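Side-chain contacts in NanU sialic acid binding protein (Bacteroides fragilis, PDB 4L7T), which binds sialic acid with high affinity as a SusD-family protein of the outer membrane, probably passing it on to its partner NanO: residues D282-F285 / R286-L289; I271-K275 / D276-M280; M177-I180 / K181-I184; I106-M109 / I110-K114. All coordinates share one frame; numbering follows the deposited sequence.

Overall arrangement
Two of the four contacts are successive pieces of one excursion of the chain: the loop of interaction 2 follows strand 267-271 and leads into the short helix of interaction 1, and the two touch where the CE methyl of M280 packs on the ring of F285. Interactions 3 and 4 are stretches of about two turns within the longer helices 173-191 and 99-115, their centres about 17 Å apart, and both lean on helix 121-146. Interaction 4 is the most buried and largely apolar, with a threonine turned back onto the backbone. Salt bridges mark interactions 1 and 2; interaction 3, also partly buried, combines an exposed lysine and glutamate, a weak amide-carboxylate bond and buried isoleucines.

Interaction 1: residues D282-F285 / R286-L289; sequences DDRF and RQNL
R286 grips the carboxylate of D283 side-on, giving one nitrogen to each oxygen. R286 NE lies 2.9 Å from D283 OD1 in an almost straight bond (171°), and R286 NH2 reaches D283 OD2 at 3.0 Å, on the syn lone pair. The two flat groups are nearly coplanar, 23° apart; a bend at chi3 of R286 (50°) folds the guanidinium back to this position. Its NH1 is taken by the carbonyl of N317, so the arginine ties the start of helix 284-289 to a separate part of the chain.

One turn on, N288 ND2 donates to R284 O at 2.9 Å, in the carbonyl plane and on a lone pair. Backbone bonds follow the same path: Q287 N bonds to D283 O, and F285 O accepts from both N288 N and L289 N.

Packing lies on another side of the helix, where L289 CD1 meets F285 CE1 at 3.7 Å, the two side chains crossing at about a right angle. W281 and Y366 both meet the F285 ring edge-to-face. A paired carboxylate and a side-chain amide thus reinforce a helix whose own backbone bonding is weak.

Interaction 2: residues I271-K275 / D276-M280; sequences IRNAK and DEYNM
A classic beta bulge closes this hairpin-like loop: E277 and Y278 both face A274, whose carbonyl oxygen accepts from both their backbone nitrogens. Y278 N donates to A274 O at 2.9 Å in a nearly straight bond, while E277 N comes from above the carbonyl plane at 3.0 Å from A274 O. A274 N returns a bond to Y278 O, completing a single antiparallel hydrogen-bonded pair around the turn at K275 and D276.

From the bulge itself E277 sends its carboxylate to R272 in a salt bridge, with R272 NH2 2.9 Å from E277 OE1. The carboxylate oxygen lies at the edge of the guanidinium, yet the two planes stand 84° apart, so only one nitrogen takes hold. The A274 methyl, CB, sits 3.4 Å above one face of the same guanidinium, offset toward its rim. With CG of R272 anti to the backbone N (chi1 -168°) and a bend at chi3, the arginine chain turns along the loop to reach this spot.

Deeper in, the amide of N273 lies at the edge of the Y278 ring, its plane only 19° from that of the ring, and also touches M280. R48 of helix 33-48 touches N273 and Y278 and bonds to R272 O, while M280 lies against Y383 of strand 383-387, the antiparallel partner of strand 267-271 that leads into the loop.

Interaction 3: residues M177-I180 / K181-I184; sequences MKQI and KEDI
K181 runs extended past M177, its CE lying 3.9 Å from M177 SD; the thioether bends at chi2 and chi3, which brings its sulfur across the aliphatic part of the lysine at a slant. The ammonium goes further, to the hydroxyl of S220. Underneath, K181 N bonds to M177 O, the first of four regular i to i+4 backbone bonds.

E182 reaches back over K178. Its OE2 lies 3.3 Å from K178 CE, whereas the charged ends stay apart, 4.6 Å between K178 NZ and E182 OE2, too far for a salt bridge, though the opposite charges may still attract weakly.

D183 accepts a weak hydrogen bond from the Q179 amide, NE2 to OD1 at 3.2 Å and bent to 134°, with amide and carboxylate planes 62° apart. A bend at chi2 of Q179 (63°) turns the amide forward along the helix, toward D183. The firmer partner of D183 OD1 is R135, in a salt bridge that probably steadies the negative charge of this buried acid.

I184 closes the turn: its CD1 lies 4.0 Å from I180 CG2, methyl against methyl. M177 and I180 rest on V216 of helix 206-223, and on L143 and Y139 of helix 121-146 respectively. Helix 173-191 is thus packed against both of these helices, with K178 and E182 on its exposed side.

Interaction 4: residues I106-M109 / I110-K114; sequences INLM and IAKTK
M109 O is gripped twice by T113. The hydroxyl, T113 OG1, donates to M109 O at 2.8 Å and T113 N donates to the same oxygen at 2.9 Å, the two coming from opposite faces of the carbonyl plane. The threonine OG1 stands beside its own backbone N (chi1 -57°), and from there it turns back to the carbonyl one turn earlier; the buried hydroxyl thus places its proton within its own helix. The M109 chain bends at chi2, bringing its CE methyl to 3.7 Å from T113 OG1.

The rest of the contact is mostly apolar. I110 sends its CD1 methyl to I106 CG2 at 3.8 Å, and its CG1 packs closely on the I106 carbonyl, 3.3 Å from I106 O. L108 presents one methyl, CD1, to the aliphatic chain of K112, 4.0 Å from both CG and CE of the lysine. A bend at chi2 (-59°) carries K112 along this methyl, and its ammonium continues to the carbonyl of A25, with W30 in a cation-pi contact. Regular backbone bonds link I110, A111 and K112 to the carbonyls four residues before.

Different sides of helix 99-115 face different neighbours. I106 rests on M134 and I110 on A131, both of helix 121-146, while N107 bonds through its OD1 to R135 of the same helix. M109 and T113 lie against F39 and F36 of helix 33-48, so this part of the helix is wedged between those two helices.

Interaction 1: residues D282-F285 / R286-L289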
loop_
_atom_site.group_PDB
_atom_site.type_symbol
_atom_site.label_atom_id
_atom_site.label_comp_id
_atom_site.label_asym_id
_atom_site.label_seq_id
_atom_site.Cartn_x
_atom_site.Cartn_y
_atom_site.Cartn_z
ATOM N N ASP A 282 4.965 -11.568 -6.073
ATOM C CA ASP A 282 5.489 -12.975 -6.228
ATOM C C ASP A 282 4.374 -13.944 -6.688
ATOM O O ASP A 282 4.325 -15.084 -6.203
ATOM C CB ASP A 282 6.175 -13.466 -4.960
ATOM C CG ASP A 282 7.177 -14.620 -5.236
ATOM O OD1 ASP A 282 7.508 -14.811 -6.412
ATOM O OD2 ASP A 282 7.612 -15.272 -4.253
ATOM N N ASP A 283 3.591 -13.524 -7.695
ATOM C CA ASP A 283 2.490 -14.205 -8.353
ATOM C C ASP A 283 1.218 -14.239 -7.497
ATOM O O ASP A 283 0.199 -14.740 -7.967
ATOM C CB ASP A 283 2.907 -15.666 -8.729
ATOM C CG ASP A 283 2.035 -16.290 -9.704
ATOM O OD1 ASP A 283 1.724 -15.645 -10.691
ATOM O OD2 ASP A 283 1.712 -17.519 -9.502
ATOM N N ARG A 284 1.236 -13.600 -6.337
ATOM C CA ARG A 284 -0.001 -13.619 -5.526
ATOM C C ARG A 284 -1.060 -12.575 -5.873
ATOM O O ARG A 284 -2.204 -12.652 -5.426
ATOM C CB ARG A 284 0.399 -13.617 -4.105
ATOM C CG ARG A 284 1.053 -14.946 -3.817
ATOM C CD ARG A 284 1.921 -14.950 -2.658
ATOM N NE ARG A 284 2.991 -13.927 -2.668
ATOM C CZ ARG A 284 3.882 -13.819 -1.673
ATOM N NH1 ARG A 284 3.810 -14.681 -0.642
ATOM N NH2 ARG A 284 4.840 -12.894 -1.686
ATOM N N PHE A 285 -0.741 -11.587 -6.712
ATOM C CA PHE A 285 -1.815 -10.873 -7.275
ATOM C C PHE A 285 -2.659 -11.779 -8.230
ATOM O O PHE A 285 -3.938 -11.836 -8.162
ATOM C CB PHE A 285 -1.284 -9.589 -8.036
ATOM C CG PHE A 285 -2.430 -8.812 -8.735
ATOM C CD1 PHE A 285 -3.326 -7.994 -8.024
ATOM C CD2 PHE A 285 -2.641 -8.905 -10.132
ATOM C CE1 PHE A 285 -4.372 -7.294 -8.686
ATOM C CE2 PHE A 285 -3.696 -8.242 -10.790
ATOM C CZ PHE A 285 -4.557 -7.396 -10.068
ATOM N N ARG A 286 -1.969 -12.442 -9.180
ATOM C CA ARG A 286 -2.676 -13.339 -10.054
ATOM C C ARG A 286 -3.486 -14.409 -9.298
ATOM O O ARG A 286 -4.627 -14.659 -9.653
ATOM C CB ARG A 286 -1.654 -14.063 -10.963
ATOM C CG ARG A 286 -2.327 -14.740 -12.168
ATOM C CD ARG A 286 -1.351 -15.674 -13.024
ATOM N NE ARG A 286 -0.629 -16.597 -12.177
ATOM C CZ ARG A 286 -1.100 -17.841 -11.961
ATOM N NH1 ARG A 286 -2.207 -18.192 -12.529
ATOM N NH2 ARG A 286 -0.476 -18.681 -11.148
ATOM N N GLN A 287 -2.860 -14.966 -8.263
ATOM C CA GLN A 287 -3.443 -16.116 -7.495
ATOM C C GLN A 287 -4.619 -15.662 -6.582
ATOM O O GLN A 287 -5.316 -16.542 -6.083
ATOM C CB GLN A 287 -2.374 -16.706 -6.618
ATOM C CG GLN A 287 -1.341 -17.596 -7.320
ATOM C CD GLN A 287 -0.284 -18.078 -6.332
ATOM O OE1 GLN A 287 0.871 -18.241 -6.687
ATOM N NE2 GLN A 287 -0.676 -18.287 -5.079
ATOM N N ASN A 288 -4.884 -14.346 -6.384
ATOM C CA ASN A 288 -5.991 -13.898 -5.467
ATOM C C ASN A 288 -7.048 -12.991 -6.063
ATOM O O ASN A 288 -8.180 -12.859 -5.555
ATOM C CB ASN A 288 -5.415 -13.206 -4.240
ATOM C CG ASN A 288 -4.727 -14.186 -3.305
ATOM O OD1 ASN A 288 -5.391 -14.941 -2.575
ATOM N ND2 ASN A 288 -3.391 -14.210 -3.330
ATOM N N LEU A 289 -6.673 -12.200 -7.095
ATOM C CA LEU A 289 -7.527 -11.118 -7.531
ATOM C C LEU A 289 -7.785 -11.108 -9.034
ATOM O O LEU A 289 -8.495 -10.236 -9.554
ATOM C CB LEU A 289 -6.788 -9.791 -7.174
ATOM C CG LEU A 289 -6.915 -9.352 -5.697
ATOM C CD1 LEU A 289 -6.171 -7.939 -5.467
ATOM C CD2 LEU A 289 -8.309 -9.290 -5.135
#

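Interaction 2: residues I271-K275 / D276-M280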
loop_
_atom_site.group_PDB
_atom_site.type_symbol
_atom_site.label_atom_id
_atom_site.label_comp_id
_atom_site.label_asym_id
_atom_site.label_seq_id
_atom_site.Cartn_x
_atom_site.Cartn_y
_atom_site.Cartn_z
ATOM N N ILE A 271 7.361 -0.285 -5.897
ATOM C CA ILE A 271 8.047 -1.592 -5.981
ATOM C C ILE A 271 8.091 -1.995 -7.418
ATOM O O ILE A 271 7.108 -2.106 -8.091
ATOM C CB ILE A 271 7.249 -2.611 -5.180
ATOM C CG1 ILE A 271 7.170 -2.215 -3.720
ATOM C CG2 ILE A 271 7.942 -4.011 -5.334
ATOM C CD1 ILE A 271 8.373 -2.030 -2.992
ATOM N N ARG A 272 9.303 -2.181 -7.988
ATOM C CA ARG A 272 9.445 -2.525 -9.361
ATOM C C ARG A 272 9.409 -4.048 -9.512
ATOM O O ARG A 272 10.216 -4.761 -8.890
ATOM C CB ARG A 272 10.788 -2.051 -10.017
ATOM C CG ARG A 272 10.682 -2.224 -11.633
ATOM C CD ARG A 272 11.955 -1.881 -12.427
ATOM N NE ARG A 272 13.006 -2.848 -12.162
ATOM C CZ ARG A 272 13.566 -3.651 -13.065
ATOM N NH1 ARG A 272 13.224 -3.590 -14.353
ATOM N NH2 ARG A 272 14.495 -4.507 -12.667
ATOM N N ASN A 273 8.440 -4.440 -10.298
ATOM C CA ASN A 273 8.216 -5.800 -10.781
ATOM C C ASN A 273 8.631 -5.808 -12.270
ATOM O O ASN A 273 8.478 -4.818 -13.038
ATOM C CB ASN A 273 6.727 -6.225 -10.584
ATOM C CG ASN A 273 6.296 -6.148 -9.118
ATOM O OD1 ASN A 273 5.278 -5.479 -8.800
ATOM N ND2 ASN A 273 7.116 -6.682 -8.176
ATOM N N ALA A 274 9.141 -6.951 -12.739
ATOM C CA ALA A 274 9.659 -6.923 -14.101
ATOM C C ALA A 274 9.782 -8.348 -14.600
ATOM O O ALA A 274 10.021 -9.245 -13.789
ATOM C CB ALA A 274 11.055 -6.238 -14.105
ATOM N N LYS A 275 9.581 -8.524 -15.899
ATOM C CA LYS A 275 10.010 -9.761 -16.639
ATOM C C LYS A 275 11.274 -10.388 -16.065
ATOM O O LYS A 275 12.305 -9.715 -15.902
ATOM C CB LYS A 275 10.297 -9.483 -18.102
ATOM C CG LYS A 275 9.181 -8.930 -18.897
ATOM C CD LYS A 275 9.445 -8.975 -20.437
ATOM C CE LYS A 275 10.909 -8.986 -20.800
ATOM N NZ LYS A 275 11.135 -8.682 -22.271
ATOM N N ASP A 276 11.186 -11.681 -15.775
ATOM C CA ASP A 276 12.339 -12.495 -15.424
ATOM C C ASP A 276 13.010 -12.059 -14.150
ATOM O O ASP A 276 14.078 -12.581 -13.765
ATOM C CB ASP A 276 13.329 -12.537 -16.594
ATOM C CG ASP A 276 12.732 -13.230 -17.816
ATOM O OD1 ASP A 276 11.543 -13.646 -17.770
ATOM O OD2 ASP A 276 13.457 -13.380 -18.817
ATOM N N GLU A 277 12.371 -11.108 -13.467
ATOM C CA GLU A 277 12.916 -10.653 -12.210
ATOM C C GLU A 277 11.931 -10.931 -11.076
ATOM O O GLU A 277 12.288 -11.519 -10.067
ATOM C CB GLU A 277 13.238 -9.169 -12.291
ATOM C CG GLU A 277 13.915 -8.625 -11.045
ATOM C CD GLU A 277 15.066 -7.698 -11.360
ATOM O OE1 GLU A 277 15.238 -7.293 -12.552
ATOM O OE2 GLU A 277 15.814 -7.396 -10.408
ATOM N N TYR A 278 10.695 -10.489 -11.239
ATOM C CA TYR A 278 9.693 -10.682 -10.158
ATOM C C TYR A 278 8.295 -10.412 -10.673
ATOM O O TYR A 278 8.034 -9.386 -11.256
ATOM C CB TYR A 278 9.967 -9.724 -8.972
ATOM C CG TYR A 278 9.476 -10.168 -7.617
ATOM C CD1 TYR A 278 10.226 -11.055 -6.825
ATOM C CD2 TYR A 278 8.318 -9.635 -7.066
ATOM C CE1 TYR A 278 9.797 -11.441 -5.564
ATOM C CE2 TYR A 278 7.880 -10.028 -5.815
ATOM C CZ TYR A 278 8.617 -10.922 -5.067
ATOM O OH TYR A 278 8.174 -11.260 -3.801
ATOM N N ASN A 279 7.370 -11.347 -10.467
ATOM C CA ASN A 279 5.974 -11.083 -10.786
ATOM C C ASN A 279 5.337 -10.331 -9.597
ATOM O O ASN A 279 5.788 -10.441 -8.443
ATOM C CB ASN A 279 5.216 -12.408 -10.898
ATOM C CG ASN A 279 5.639 -13.224 -12.119
ATOM O OD1 ASN A 279 6.009 -14.415 -11.983
ATOM N ND2 ASN A 279 5.550 -12.628 -13.306
ATOM N N MET A 280 4.337 -9.551 -9.927
ATOM C CA MET A 280 3.670 -8.661 -8.909
ATOM C C MET A 280 3.234 -9.519 -7.727
ATOM O O MET A 280 2.594 -10.547 -7.899
ATOM C CB MET A 280 2.467 -7.957 -9.532
ATOM C CG MET A 280 1.814 -7.070 -8.418
ATOM S SD MET A 280 0.547 -6.042 -9.114
ATOM C CE MET A 280 -0.415 -5.434 -7.692
#

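Interaction 3: residues M177-I180 / K181-I184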
loop_
_atom_site.group_PDB
_atom_site.type_symbol
_atom_site.label_atom_id
_atom_site.label_comp_id
_atom_site.label_asym_id
_atom_site.label_seq_id
_atom_site.Cartn_x
_atom_site.Cartn_y
_atom_site.Cartn_z
ATOM N N MET A 177 8.072 3.514 18.307
ATOM C CA MET A 177 7.788 4.802 17.660
ATOM C C MET A 177 9.006 5.749 17.850
ATOM O O MET A 177 9.369 6.514 16.927
ATOM C CB MET A 177 6.534 5.468 18.232
ATOM C CG MET A 177 6.258 6.856 17.630
ATOM S SD MET A 177 6.196 6.941 15.762
ATOM C CE MET A 177 4.422 6.525 15.454
ATOM N N LYS A 178 9.644 5.716 19.044
ATOM C CA LYS A 178 10.860 6.515 19.222
ATOM C C LYS A 178 11.941 6.141 18.188
ATOM O O LYS A 178 12.627 7.042 17.598
ATOM C CB LYS A 178 11.409 6.365 20.673
ATOM C CG LYS A 178 12.670 7.203 20.950
ATOM C CD LYS A 178 13.029 7.134 22.452
ATOM C CE LYS A 178 14.440 7.691 22.759
ATOM N NZ LYS A 178 14.588 7.505 24.226
ATOM N N GLN A 179 12.130 4.862 17.947
ATOM C CA GLN A 179 13.171 4.408 17.054
ATOM C C GLN A 179 12.805 4.834 15.633
ATOM O O GLN A 179 13.720 5.179 14.864
ATOM C CB GLN A 179 13.343 2.896 17.079
ATOM C CG GLN A 179 14.414 2.374 16.144
ATOM C CD GLN A 179 15.779 2.920 16.581
ATOM O OE1 GLN A 179 16.067 2.984 17.774
ATOM N NE2 GLN A 179 16.549 3.424 15.628
ATOM N N ILE A 180 11.504 4.799 15.284
ATOM C CA ILE A 180 11.117 5.087 13.871
ATOM C C ILE A 180 11.440 6.558 13.616
ATOM O O ILE A 180 12.024 6.901 12.561
ATOM C CB ILE A 180 9.590 4.835 13.670
ATOM C CG1 ILE A 180 9.298 3.318 13.579
ATOM C CG2 ILE A 180 9.001 5.543 12.377
ATOM C CD1 ILE A 180 7.693 3.013 13.878
ATOM N N LYS A 181 11.086 7.410 14.570
ATOM C CA LYS A 181 11.352 8.856 14.502
ATOM C C LYS A 181 12.848 9.150 14.471
ATOM O O LYS A 181 13.248 10.027 13.671
ATOM C CB LYS A 181 10.689 9.646 15.605
ATOM C CG LYS A 181 9.148 9.752 15.386
ATOM C CD LYS A 181 8.587 10.478 16.587
ATOM C CE LYS A 181 7.078 10.606 16.559
ATOM N NZ LYS A 181 6.525 11.196 17.833
ATOM N N GLU A 182 13.651 8.437 15.285
ATOM C CA GLU A 182 15.129 8.558 15.153
ATOM C C GLU A 182 15.672 8.159 13.771
ATOM O O GLU A 182 16.623 8.807 13.237
ATOM C CB GLU A 182 15.869 7.764 16.234
ATOM C CG GLU A 182 15.574 8.255 17.621
ATOM C CD GLU A 182 16.484 7.580 18.696
ATOM O OE1 GLU A 182 17.515 6.945 18.343
ATOM O OE2 GLU A 182 16.166 7.728 19.895
ATOM N N ASP A 183 15.139 7.082 13.181
ATOM C CA ASP A 183 15.568 6.671 11.881
ATOM C C ASP A 183 15.134 7.692 10.799
ATOM O O ASP A 183 15.849 7.882 9.822
ATOM C CB ASP A 183 15.015 5.266 11.532
ATOM C CG ASP A 183 15.813 4.147 12.198
ATOM O OD1 ASP A 183 16.986 4.419 12.656
ATOM O OD2 ASP A 183 15.292 2.980 12.270
ATOM N N ILE A 184 13.938 8.292 10.982
ATOM C CA ILE A 184 13.483 9.357 10.010
ATOM C C ILE A 184 14.498 10.529 10.055
ATOM O O ILE A 184 14.953 11.022 9.015
ATOM C CB ILE A 184 12.001 9.787 10.219
ATOM C CG1 ILE A 184 11.106 8.630 9.813
ATOM C CG2 ILE A 184 11.784 11.169 9.521
ATOM C CD1 ILE A 184 9.644 8.873 10.236
#

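Interaction 4: residues I106-M109 / I110-K114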
loop_
_atom_site.group_PDB
_atom_site.type_symbol
_atom_site.label_atom_id
_atom_site.label_comp_id
_atom_site.label_asym_id
_atom_site.label_seq_id
_atom_site.Cartn_x
_atom_site.Cartn_y
_atom_site.Cartn_z
ATOM N N ILE A 106 19.530 -4.441 5.984
ATOM C CA ILE A 106 19.719 -2.995 6.095
ATOM C C ILE A 106 20.672 -2.637 7.185
ATOM O O ILE A 106 21.466 -1.702 7.048
ATOM C CB ILE A 106 18.363 -2.287 6.396
ATOM C CG1 ILE A 106 17.459 -2.561 5.241
ATOM C CG2 ILE A 106 18.478 -0.775 6.533
ATOM C CD1 ILE A 106 15.927 -2.109 5.564
ATOM N N ASN A 107 20.613 -3.378 8.285
ATOM C CA ASN A 107 21.454 -3.043 9.397
ATOM C C ASN A 107 22.966 -3.215 8.995
ATOM O O ASN A 107 23.773 -2.500 9.506
ATOM C CB ASN A 107 21.101 -3.930 10.604
ATOM C CG ASN A 107 19.785 -3.527 11.229
ATOM O OD1 ASN A 107 19.306 -2.410 10.987
ATOM N ND2 ASN A 107 19.173 -4.426 12.013
ATOM N N LEU A 108 23.228 -4.205 8.169
ATOM C CA LEU A 108 24.571 -4.545 7.561
ATOM C C LEU A 108 24.988 -3.367 6.664
ATOM O O LEU A 108 26.095 -2.810 6.838
ATOM C CB LEU A 108 24.553 -5.821 6.711
ATOM C CG LEU A 108 25.973 -6.155 6.135
ATOM C CD1 LEU A 108 27.029 -6.319 7.229
ATOM C CD2 LEU A 108 25.967 -7.372 5.204
ATOM N N MET A 109 24.069 -2.961 5.775
ATOM C CA MET A 109 24.363 -1.760 4.883
ATOM C C MET A 109 24.729 -0.562 5.703
ATOM O O MET A 109 25.716 0.143 5.386
ATOM C CB MET A 109 23.203 -1.499 3.912
ATOM C CG MET A 109 23.445 -0.246 2.979
ATOM S SD MET A 109 24.700 -0.708 1.824
ATOM C CE MET A 109 24.622 0.752 0.686
ATOM N N ILE A 110 23.951 -0.276 6.734
ATOM C CA ILE A 110 24.210 0.841 7.575
ATOM C C ILE A 110 25.595 0.807 8.227
ATOM O O ILE A 110 26.289 1.838 8.225
ATOM C CB ILE A 110 23.087 1.043 8.633
ATOM C CG1 ILE A 110 21.825 1.443 7.865
ATOM C CG2 ILE A 110 23.508 2.040 9.669
ATOM C CD1 ILE A 110 20.531 1.451 8.777
ATOM N N ALA A 111 25.979 -0.353 8.826
ATOM C CA ALA A 111 27.288 -0.425 9.493
ATOM C C ALA A 111 28.381 -0.315 8.414
ATOM O O ALA A 111 29.353 0.399 8.620
ATOM C CB ALA A 111 27.445 -1.772 10.233
ATOM N N LYS A 112 28.201 -0.950 7.278
ATOM C CA LYS A 112 29.309 -0.949 6.261
ATOM C C LYS A 112 29.498 0.470 5.722
ATOM O O LYS A 112 30.663 0.952 5.532
ATOM C CB LYS A 112 29.080 -1.896 5.086
ATOM C CG LYS A 112 29.224 -3.422 5.463
ATOM C CD LYS A 112 30.617 -3.777 6.040
ATOM C CE LYS A 112 30.733 -5.299 6.162
ATOM N NZ LYS A 112 32.132 -5.710 6.670
ATOM N N THR A 113 28.378 1.161 5.490
ATOM C CA THR A 113 28.475 2.551 5.011
ATOM C C THR A 113 29.014 3.487 6.028
ATOM O O THR A 113 29.785 4.416 5.661
ATOM C CB THR A 113 27.033 2.970 4.557
ATOM O OG1 THR A 113 26.609 2.050 3.576
ATOM C CG2 THR A 113 27.044 4.381 3.903
ATOM N N LYS A 114 28.650 3.355 7.288
ATOM C CA LYS A 114 29.276 4.205 8.299
ATOM C C LYS A 114 30.813 4.007 8.436
ATOM O O LYS A 114 31.526 4.955 8.789
ATOM C CB LYS A 114 28.612 4.081 9.679
ATOM C CG LYS A 114 27.171 4.618 9.705
ATOM C CD LYS A 114 26.588 4.373 11.077
ATOM C CE LYS A 114 25.310 5.169 11.323
ATOM N NZ LYS A 114 25.345 6.669 11.016
#